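GTP-sensing transcriptional pleiotropic repressor CodY (Clostridioides difficile, PDB 5N0L) senses nutrients by binding isoleucine in its GAF domain, and probably GTP, to repress transcription of many genes. Local coordinates at the interface of chains A and B. Sequence-based numbering; all coordinates share one arbitrary frame. Chains: chain A/B, GTP-sensing transcriptional pleiotropic repressor CodY.

The interface of chains A and B. Residues chain A 31-32, 35-36; chain B 15, 18-19.
A:Ala35 meets B:Ile15 at the apolar centre of this patch. It is a helix-on-helix contact between two copies of the CodY GAF domain. Helix 30-40 of chain A packs against helix 7-21 of chain B, near the N-terminus. The whole interface is two-fold symmetric, and each contact recurs with the chains exchanged. The structure alone does not show that this pairing is the biological dimer.

The methyl CB of A:Ala35 touches CD1 of B:Ile15 at 3.8 Å. B:Ile15 buries 39 Å² against chain A and uses its two branches on different targets. CG2 faces A:Leu32, while the longer CG1 arm carries CD1 to the backbone of the A helix. CD1 of B:Ile15 rests 3.7 Å from the amide N of A:Leu36, over the link between A:Ala35 and A:Leu36. A:Leu36 adds a looser contact through its methyl CD2.

The short side chain of A:Ala35 probably lets the helices come close here. Its CB fits between B:Ile15 and B:Thr18.

A:Leu32 forms the apolar flank, and one methyl, CD1, serves both its partners. CD1 of A:Leu32 lies 4.1 Å from the branch methyl CG2 of B:Ile15. B:Leu19 lies one turn on from B:Ile15 in helix 7-21, and its CD2 meets the same CD1 of A:Leu32. The A:Leu32 side chain crosses both partners at a slant. Its CG stands anti to the backbone N (chi1 174°), and CD1 extends from there towards the B helix.

Further out, B:Thr18 buries 43 Å² and turns two different groups to the A helix. The hydroxyl OG1 of B:Thr18 lies 3.6 Å from CB of A:Ala35, a van der Waals contact. Its methyl CG2, anti to the backbone N, points towards the preceding turn. There CG2 of B:Thr18 packs 3.8 Å from the carbonyl O of A:Leu31. A:Leu31 takes part through this backbone group.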
# COMPACT_ATOMS: atom_id res chain seq x y z
N LEU A 31 -2.55 -20.94 5.56
CA LEU A 31 -2.23 -21.70 4.32
C LEU A 31 -0.75 -22.12 4.39
O LEU A 31 -0.47 -23.34 4.19
CB LEU A 31 -2.52 -20.92 3.09
CG LEU A 31 -4.03 -20.64 2.85
CD1 LEU A 31 -4.10 -19.47 1.89
CD2 LEU A 31 -4.70 -21.90 2.32
N LEU A 32 0.10 -21.24 4.82
CA LEU A 32 1.56 -21.67 4.93
C LEU A 32 1.68 -22.66 6.06
O LEU A 32 2.41 -23.67 5.97
CB LEU A 32 2.42 -20.46 5.19
CG LEU A 32 3.96 -20.69 5.48
CD1 LEU A 32 4.52 -21.49 4.31
CD2 LEU A 32 4.71 -19.41 5.65
N ALA A 35 0.66 -26.02 4.86
CA ALA A 35 1.71 -26.58 3.88
C ALA A 35 2.90 -27.15 4.70
O ALA A 35 3.32 -28.30 4.53
CB ALA A 35 2.13 -25.58 2.92
N LEU A 36 3.40 -26.39 5.61
CA LEU A 36 4.48 -26.84 6.55
C LEU A 36 4.07 -28.00 7.37
O LEU A 36 4.87 -28.94 7.62
CB LEU A 36 4.84 -25.74 7.56
CG LEU A 36 5.66 -24.67 7.09
CD1 LEU A 36 5.74 -23.42 7.95
CD2 LEU A 36 7.12 -25.20 6.83
N ILE B 15 5.93 -26.36 -0.71
CA ILE B 15 5.81 -25.07 0.01
C ILE B 15 5.73 -23.96 -0.99
O ILE B 15 4.94 -23.00 -0.84
CB ILE B 15 7.01 -24.74 0.93
CG1 ILE B 15 7.16 -25.77 2.05
CG2 ILE B 15 6.94 -23.31 1.53
CD1 ILE B 15 5.94 -25.86 2.99
N THR B 18 2.36 -23.40 -2.64
CA THR B 18 1.47 -22.61 -1.74
C THR B 18 1.87 -21.10 -1.75
O THR B 18 0.98 -20.20 -1.79
CB THR B 18 1.54 -23.19 -0.31
OG1 THR B 18 0.89 -24.43 -0.29
CG2 THR B 18 0.87 -22.30 0.75
N LEU B 19 3.15 -20.77 -1.65
CA LEU B 19 3.61 -19.38 -1.68
C LEU B 19 3.36 -18.66 -3.00
O LEU B 19 2.71 -17.58 -3.05
CB LEU B 19 5.02 -19.27 -1.29
CG LEU B 19 5.30 -19.73 0.08
CD1 LEU B 19 6.80 -19.68 0.27
CD2 LEU B 19 4.60 -18.83 1.14